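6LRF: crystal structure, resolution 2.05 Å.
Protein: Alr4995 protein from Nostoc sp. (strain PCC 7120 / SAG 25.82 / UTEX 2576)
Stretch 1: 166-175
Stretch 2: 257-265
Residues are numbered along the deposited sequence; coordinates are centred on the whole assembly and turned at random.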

# COMPACT_ATOMS: atom_id res chain seq x y z
N PHE B 166 -27.03 24.08 -2.72
CA PHE B 166 -28.21 24.54 -2.01
C PHE B 166 -27.78 25.64 -1.06
O PHE B 166 -27.74 25.47 0.17
N TYR B 167 -27.44 26.78 -1.68
CA TYR B 167 -26.80 27.93 -1.06
C TYR B 167 -27.80 28.85 -0.34
O TYR B 167 -27.40 29.65 0.51
N HIS B 168 -29.08 28.73 -0.68
CA HIS B 168 -30.16 29.38 0.07
C HIS B 168 -31.00 28.32 0.76
O HIS B 168 -31.17 27.21 0.24
N LEU B 169 -31.55 28.67 1.91
CA LEU B 169 -32.40 27.76 2.66
C LEU B 169 -33.59 27.26 1.86
O LEU B 169 -33.98 26.09 1.97
N ASP B 170 -34.18 28.14 1.04
CA ASP B 170 -35.41 27.80 0.32
C ASP B 170 -35.17 26.89 -0.89
O ASP B 170 -36.12 26.51 -1.57
N THR B 171 -33.92 26.55 -1.16
CA THR B 171 -33.61 25.58 -2.21
C THR B 171 -33.59 24.13 -1.70
O THR B 171 -33.50 23.20 -2.49
N CYS B 172 -33.68 23.95 -0.39
CA CYS B 172 -33.54 22.62 0.21
C CYS B 172 -34.43 22.42 1.42
O CYS B 172 -34.30 21.43 2.14
N PHE B 173 -35.34 23.37 1.64
CA PHE B 173 -36.12 23.40 2.86
C PHE B 173 -37.43 24.13 2.62
O PHE B 173 -37.42 25.23 2.05
N CYS B 174 -38.55 23.55 3.03
CA CYS B 174 -39.85 24.12 2.66
C CYS B 174 -40.99 23.74 3.61
O CYS B 174 -41.65 22.70 3.43
N PRO B 175 -41.22 24.59 4.63
CA PRO B 175 -42.38 24.42 5.52
C PRO B 175 -43.69 24.48 4.72
O PRO B 175 -43.85 25.33 3.85
N LYS B 257 -31.15 28.12 -14.44
CA LYS B 257 -29.84 28.55 -14.95
C LYS B 257 -29.17 29.61 -14.09
O LYS B 257 -27.93 29.72 -14.09
N ALA B 258 -29.97 30.40 -13.37
CA ALA B 258 -29.42 31.40 -12.45
C ALA B 258 -29.45 30.89 -11.01
O ALA B 258 -29.04 31.59 -10.09
N GLY B 259 -29.95 29.67 -10.82
CA GLY B 259 -29.96 29.04 -9.52
C GLY B 259 -31.21 29.28 -8.70
O GLY B 259 -31.17 29.20 -7.46
N GLY B 260 -32.33 29.56 -9.37
CA GLY B 260 -33.61 29.73 -8.68
C GLY B 260 -34.79 29.10 -9.40
O GLY B 260 -34.71 28.80 -10.59
N ALA B 261 -35.88 28.87 -8.68
CA ALA B 261 -37.09 28.33 -9.31
C ALA B 261 -38.34 29.00 -8.74
O ALA B 261 -38.34 30.20 -8.49
N ALA B 262 -39.39 28.21 -8.54
CA ALA B 262 -40.71 28.77 -8.20
C ALA B 262 -40.67 29.63 -6.93
O ALA B 262 -40.98 30.82 -6.98
N LYS B 263 -40.27 29.04 -5.81
CA LYS B 263 -40.26 29.76 -4.54
C LYS B 263 -39.36 31.00 -4.61
O LYS B 263 -39.68 32.03 -4.01
N CYS B 264 -38.24 30.92 -5.34
CA CYS B 264 -37.31 32.04 -5.46
C CYS B 264 -37.93 33.23 -6.17
O CYS B 264 -37.58 34.37 -5.90
N LEU B 265 -38.86 32.93 -7.08
CA LEU B 265 -39.48 33.95 -7.92
C LEU B 265 -40.65 34.66 -7.22
O LEU B 265 -41.25 35.58 -7.78

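Loops that lie far apart in sequence are often joined by a few long side chains that reach across a gap too wide for backbone to meet backbone. The contact between residues 166-175 and 257-265 of the Alr4995 protein is a compact example. The two segments belong to one chain, and no touching pair is closer than 89 residues in sequence. Their nearest CA atoms, those of Asp 170 and Lys 263, are 7.1 Å apart, and together the segments bury 321 Å² of surface. Three residues account for much of it: Lys 263, Asp 170 and Tyr 167.

Lys 263 has the largest covered area. Its CA-to-CB bond points toward the first stretch, and the chain leaves the backbone with chi1 t and chi2 p, passes through an off-well chi3 of 149° and ends with chi4 m. This bent path lays the aliphatic part near Asp 170, whose OD2 is 3.8 Å from Lys 263 CG, and carries the amino group on to Cys 174, where NZ lies 3.6 Å from SG. The Cys 174 side chain, chi1 t, also points toward the second stretch. The ammonium finds its polar partners through water. Water 1 accepts from Lys 263 NZ at 3.1 Å and donates to Phe 173 O at 2.7 Å; water 2 accepts from Lys 263 NZ at 2.7 Å and donates to Pro 175 O at 2.9 Å. One lysine thus reaches two carbonyls of the strand 173-175 without touching either, a common economy where a charged group must be satisfied beside a backbone edge. NZ is also hydrogen-bonded elsewhere in the structure.

Asp 170 approaches from the other side of the gap. It sits in the short 3-10 segment 169-171, its CA-to-CB bond directed toward the second stretch and its chi1 p. Besides the methylene contact with Lys 263, its OD2 comes within 3.7 Å of Cys 264 SG. Cys 264, with chi1 m, leaves its backbone sideways, yet its sulfur still packs against the carboxylate. The turn that presents Asp 170 is held locally by His 168 O, which accepts from both Thr 171 N at 3.2 Å and Thr 171 OG1 at 2.6 Å; the threonine's p rotamer places its hydroxyl for the second bond.

Tyr 167 supplies the direct polar link. Its CA-to-CB bond runs sideways, but with chi1 p and chi2 at -78° the phenol extends so that its end comes nearer, and Tyr 167 OH donates a hydrogen bond of 2.9 Å to Gly 259 O. That oxygen lies at the ring's edge, near its plane, where a phenolic proton can readily be directed. Gly 259 follows a helix with a positive phi of 92°. A CB there would be jammed against the preceding carbonyl oxygen and would stand 3.0 Å from Tyr 167 OH, so backbone conformation and neighboring hydroxyl alike suit a residue without a side chain.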

# COMPACT_ATOMS: atom_id res chain seq x y z
CB PHE B 166 -28.88 23.37 -1.31
CG PHE B 166 -29.10 22.19 -2.23
CD1 PHE B 166 -30.13 22.23 -3.17
CD2 PHE B 166 -28.27 21.08 -2.19
CE1 PHE B 166 -30.32 21.16 -4.05
CE2 PHE B 166 -28.46 20.01 -3.06
CZ PHE B 166 -29.49 20.05 -3.99
CB TYR B 167 -26.02 28.72 -2.13
CG TYR B 167 -26.89 29.32 -3.23
CD1 TYR B 167 -27.38 28.54 -4.27
CD2 TYR B 167 -27.23 30.67 -3.20
CE1 TYR B 167 -28.18 29.09 -5.26
CE2 TYR B 167 -28.04 31.23 -4.19
CZ TYR B 167 -28.51 30.44 -5.22
OH TYR B 167 -29.31 30.99 -6.21
CB HIS B 168 -31.05 30.24 -0.83
CG HIS B 168 -30.50 31.59 -1.14
ND1 HIS B 168 -30.86 32.31 -2.26
CD2 HIS B 168 -29.64 32.38 -0.45
CE1 HIS B 168 -30.23 33.47 -2.27
NE2 HIS B 168 -29.49 33.54 -1.18
CB LEU B 169 -32.88 28.44 3.93
CG LEU B 169 -33.68 27.53 4.86
CD1 LEU B 169 -32.83 26.29 5.28
CD2 LEU B 169 -34.19 28.31 6.08
CB ASP B 170 -36.16 29.08 -0.11
CG ASP B 170 -35.50 29.83 -1.27
OD1 ASP B 170 -34.34 29.53 -1.64
OD2 ASP B 170 -36.15 30.77 -1.80
CB THR B 171 -32.24 25.86 -2.88
OG1 THR B 171 -31.20 25.71 -1.91
CG2 THR B 171 -32.20 27.26 -3.45
CB CYS B 172 -32.08 22.36 0.61
SG CYS B 172 -31.34 23.63 1.74
CB PHE B 173 -35.30 24.08 3.96
CG PHE B 173 -35.87 23.94 5.33
CD1 PHE B 173 -36.76 24.90 5.83
CD2 PHE B 173 -35.48 22.89 6.15
CE1 PHE B 173 -37.28 24.79 7.11
CE2 PHE B 173 -35.99 22.77 7.44
CZ PHE B 173 -36.90 23.72 7.92
CB CYS B 174 -40.22 23.70 1.23
SG CYS B 174 -41.71 24.58 0.57
CB PRO B 175 -42.25 25.60 6.49
CG PRO B 175 -40.78 26.00 6.42
CD PRO B 175 -40.40 25.75 5.00
CB LYS B 257 -29.96 29.09 -16.38
CG LYS B 257 -30.42 28.08 -17.41
CD LYS B 257 -30.45 28.72 -18.79
CE LYS B 257 -30.84 27.73 -19.87
NZ LYS B 257 -30.64 28.30 -21.23
CB ALA B 258 -30.18 32.70 -12.56
CB ALA B 261 -37.17 26.81 -9.13
CB ALA B 262 -41.73 27.66 -8.06
CB LYS B 263 -39.81 28.81 -3.42
CG LYS B 263 -39.74 29.42 -2.01
CD LYS B 263 -41.13 29.64 -1.40
CE LYS B 263 -41.09 29.51 0.13
NZ LYS B 263 -41.32 28.11 0.56
CB CYS B 264 -36.04 31.62 -6.22
SG CYS B 264 -34.83 30.70 -5.24
CB LEU B 265 -39.96 33.30 -9.23
CG LEU B 265 -38.82 32.95 -10.19
CD1 LEU B 265 -39.31 32.07 -11.35
CD2 LEU B 265 -38.14 34.22 -10.71
O HOH W 1 -38.73 26.49 0.06
O HOH W 2 -42.48 27.71 2.95